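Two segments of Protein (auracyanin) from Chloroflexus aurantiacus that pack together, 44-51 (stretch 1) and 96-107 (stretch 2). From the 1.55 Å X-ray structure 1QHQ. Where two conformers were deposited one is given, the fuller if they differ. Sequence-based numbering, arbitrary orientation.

Stretch 1, residues 44-51: RLDFVNQN
Stretch 2, residues 96-107: WTAMLNAGESGS

The two stretches form an antiparallel β-sheet contact in which backbone hydrogen bonds set the register and a turn in the second stretch is tied to Asn49. The strand through residues 44-48 and the strand through 105-107 run antiparallel, with 167° between their N-to-C directions and axes 4.7 Å apart at closest approach. Residues 44-48 are extended, with phi near -100° and psi 111° to 122°.

Phe47 and Gly106 are the hydrogen-bonded pair (CA-CA 5.5 Å): Phe47 N donates to Gly106 O at 2.8 Å, and Gly106 N to Phe47 O at 2.9 Å. The flanking non-hydrogen-bonded pairs, Asp46 with Ser107 and Val48 with Ser105, bring their CA atoms to 4.4 and 4.3 Å. Farther along, Asn49 N donates to Glu104 O (2.9 Å) and Gly103 N to Asn49 O (2.7 Å).

Asp46, Val48, Ser105 and Ser107 share one face. Ser107 (m) donates from OG to Asp46 OD1 at 2.5 Å; the same carboxylate (chi1 m) accepts Arg44 NE at OD1, 2.8 Å, in a salt bridge, so one acidic group serves both strands. Val48 (t) sets CG1 3.4 Å from Ser105 OG.

On the other face, Phe47 (t, chi2 33°) packs CD2 against Leu100 CD1 at 3.4 Å, joining two buried apolar side chains; Leu100 is m,t. Glycine suits position 106, where a CB would clash with Leu100 CD2.

Asn49 (t, chi2 14°) suits a buried site beside a loop because its amide can both donate and accept: ND2 donates to the main-chain Leu100 O at 2.9 Å, and OD1 accepts the side-chain Asn51 ND2 at 2.8 Å. A type II turn spans Asn101 to Glu104, closed by Glu104 N to Asn101 O (2.9 Å). Gly103, at phi/psi 99/-10, fits because a CB would jam against the preceding carbonyl.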

# COMPACT_ATOMS: atom_id res chain seq x y z
N ARG A 44 -8.26 -9.17 1.38
CA ARG A 44 -6.89 -9.35 1.81
C ARG A 44 -5.95 -9.12 0.63
O ARG A 44 -6.00 -9.79 -0.38
CB ARG A 44 -6.62 -10.73 2.42
CG ARG A 44 -5.16 -10.70 3.07
CD ARG A 44 -4.85 -12.11 3.57
NE ARG A 44 -4.62 -13.04 2.49
CZ ARG A 44 -5.10 -14.20 2.20
NH1 ARG A 44 -6.00 -14.79 3.06
NH2 ARG A 44 -4.79 -14.86 1.10
N LEU A 45 -5.05 -8.11 0.83
CA LEU A 45 -4.06 -7.84 -0.21
C LEU A 45 -2.72 -8.47 0.22
O LEU A 45 -2.31 -8.28 1.37
CB LEU A 45 -3.87 -6.31 -0.31
CG LEU A 45 -2.93 -5.82 -1.42
CD1 LEU A 45 -3.21 -4.39 -1.78
CD2 LEU A 45 -1.46 -5.98 -0.99
N ASP A 46 -2.23 -9.35 -0.60
CA ASP A 46 -0.96 -10.04 -0.32
C ASP A 46 0.15 -9.35 -1.17
O ASP A 46 0.09 -9.49 -2.38
CB ASP A 46 -1.06 -11.51 -0.68
CG ASP A 46 -2.16 -12.23 0.12
OD1 ASP A 46 -2.37 -11.81 1.25
OD2 ASP A 46 -2.64 -13.27 -0.38
N PHE A 47 1.08 -8.70 -0.49
CA PHE A 47 2.19 -8.06 -1.26
C PHE A 47 3.46 -8.92 -1.10
O PHE A 47 3.90 -9.20 0.01
CB PHE A 47 2.44 -6.68 -0.63
CG PHE A 47 3.52 -5.87 -1.33
CD1 PHE A 47 3.69 -6.01 -2.69
CD2 PHE A 47 4.33 -5.05 -0.60
CE1 PHE A 47 4.72 -5.32 -3.35
CE2 PHE A 47 5.34 -4.34 -1.27
CZ PHE A 47 5.50 -4.45 -2.62
N VAL A 48 3.87 -9.50 -2.22
CA VAL A 48 5.09 -10.32 -2.25
C VAL A 48 6.24 -9.48 -2.83
O VAL A 48 6.15 -8.97 -3.94
CB VAL A 48 4.86 -11.53 -3.17
CG1 VAL A 48 6.06 -12.46 -3.12
CG2 VAL A 48 3.59 -12.28 -2.71
N ASN A 49 7.20 -9.16 -1.96
CA ASN A 49 8.35 -8.34 -2.39
C ASN A 49 9.53 -9.22 -2.82
O ASN A 49 10.42 -9.43 -1.97
CB ASN A 49 8.78 -7.40 -1.27
CG ASN A 49 9.96 -6.45 -1.79
OD1 ASN A 49 10.13 -6.43 -2.96
ND2 ASN A 49 10.57 -5.83 -0.84
N GLN A 50 9.53 -9.73 -4.02
CA GLN A 50 10.72 -10.43 -4.55
C GLN A 50 11.33 -9.52 -5.64
O GLN A 50 10.67 -9.11 -6.57
CB GLN A 50 10.32 -11.75 -5.18
CG GLN A 50 9.99 -12.81 -4.12
CD GLN A 50 9.37 -14.04 -4.76
OE1 GLN A 50 9.49 -14.27 -5.96
NE2 GLN A 50 8.69 -14.84 -3.94
N ASN A 51 12.60 -9.14 -5.38
CA ASN A 51 13.24 -8.20 -6.34
C ASN A 51 14.75 -8.47 -6.36
O ASN A 51 15.27 -9.02 -5.40
CB ASN A 51 12.93 -6.77 -6.01
CG ASN A 51 13.56 -6.19 -4.79
OD1 ASN A 51 14.78 -5.88 -4.76
ND2 ASN A 51 12.82 -5.97 -3.71
N TRP A 96 -2.23 -0.25 4.76
CA TRP A 96 -0.86 -0.48 4.30
C TRP A 96 -0.36 -1.83 4.83
O TRP A 96 -0.80 -2.27 5.90
CB TRP A 96 0.10 0.62 4.68
CG TRP A 96 0.29 0.88 6.13
CD1 TRP A 96 1.22 0.31 6.96
CD2 TRP A 96 -0.42 1.83 6.94
NE1 TRP A 96 1.06 0.77 8.24
CE2 TRP A 96 0.13 1.78 8.24
CE3 TRP A 96 -1.43 2.76 6.67
CZ2 TRP A 96 -0.30 2.61 9.26
CZ3 TRP A 96 -1.85 3.60 7.68
CH2 TRP A 96 -1.32 3.50 8.98
N THR A 97 0.58 -2.40 4.10
CA THR A 97 1.32 -3.55 4.60
C THR A 97 2.54 -2.99 5.40
O THR A 97 2.93 -1.86 5.16
CB THR A 97 1.90 -4.43 3.50
OG1 THR A 97 2.89 -3.68 2.75
CG2 THR A 97 0.88 -4.88 2.48
N ALA A 98 3.14 -3.87 6.17
CA ALA A 98 4.46 -3.58 6.74
C ALA A 98 5.43 -3.32 5.57
O ALA A 98 5.22 -3.66 4.42
CB ALA A 98 4.92 -4.81 7.50
N MET A 99 6.58 -2.76 5.98
CA MET A 99 7.67 -2.55 5.01
C MET A 99 8.47 -3.85 4.91
O MET A 99 8.87 -4.37 5.95
CB MET A 99 8.54 -1.41 5.54
CG MET A 99 9.63 -1.00 4.54
SD MET A 99 8.97 -0.35 3.02
CE MET A 99 8.26 1.19 3.55
N LEU A 100 8.55 -4.40 3.72
CA LEU A 100 9.05 -5.74 3.51
C LEU A 100 10.46 -5.73 2.92
O LEU A 100 10.71 -5.05 1.94
CB LEU A 100 8.13 -6.44 2.45
CG LEU A 100 6.65 -6.44 2.89
CD1 LEU A 100 5.81 -7.04 1.79
CD2 LEU A 100 6.46 -7.23 4.18
N ASN A 101 11.33 -6.55 3.51
CA ASN A 101 12.70 -6.66 2.94
C ASN A 101 12.56 -7.41 1.63
O ASN A 101 11.53 -8.11 1.41
CB ASN A 101 13.55 -7.47 3.93
CG ASN A 101 13.77 -6.79 5.25
OD1 ASN A 101 13.86 -5.57 5.36
ND2 ASN A 101 13.75 -7.57 6.35
N ALA A 102 13.51 -7.30 0.72
CA ALA A 102 13.48 -8.14 -0.46
C ALA A 102 13.42 -9.62 -0.02
O ALA A 102 14.15 -10.04 0.89
CB ALA A 102 14.80 -7.94 -1.25
N GLY A 103 12.47 -10.36 -0.57
CA GLY A 103 12.25 -11.73 -0.22
C GLY A 103 11.10 -11.91 0.79
O GLY A 103 10.83 -13.05 1.15
N GLU A 104 10.62 -10.83 1.36
CA GLU A 104 9.57 -10.90 2.36
C GLU A 104 8.20 -10.67 1.69
O GLU A 104 8.09 -10.19 0.56
CB GLU A 104 9.78 -9.84 3.45
CG GLU A 104 10.87 -10.31 4.46
CD GLU A 104 10.91 -9.46 5.68
OE1 GLU A 104 10.62 -8.25 5.61
OE2 GLU A 104 11.31 -9.97 6.77
N SER A 105 7.19 -11.18 2.37
CA SER A 105 5.79 -11.06 1.93
C SER A 105 4.95 -10.61 3.14
O SER A 105 5.25 -10.96 4.26
CB SER A 105 5.27 -12.43 1.47
OG SER A 105 5.91 -12.79 0.24
N GLY A 106 3.97 -9.77 2.85
CA GLY A 106 3.14 -9.28 3.99
C GLY A 106 1.75 -8.92 3.44
O GLY A 106 1.59 -8.55 2.28
N SER A 107 0.76 -9.07 4.32
CA SER A 107 -0.61 -8.76 3.83
C SER A 107 -1.19 -7.60 4.63
O SER A 107 -0.79 -7.30 5.75
CB SER A 107 -1.51 -9.99 3.99
OG SER A 107 -0.99 -11.09 3.23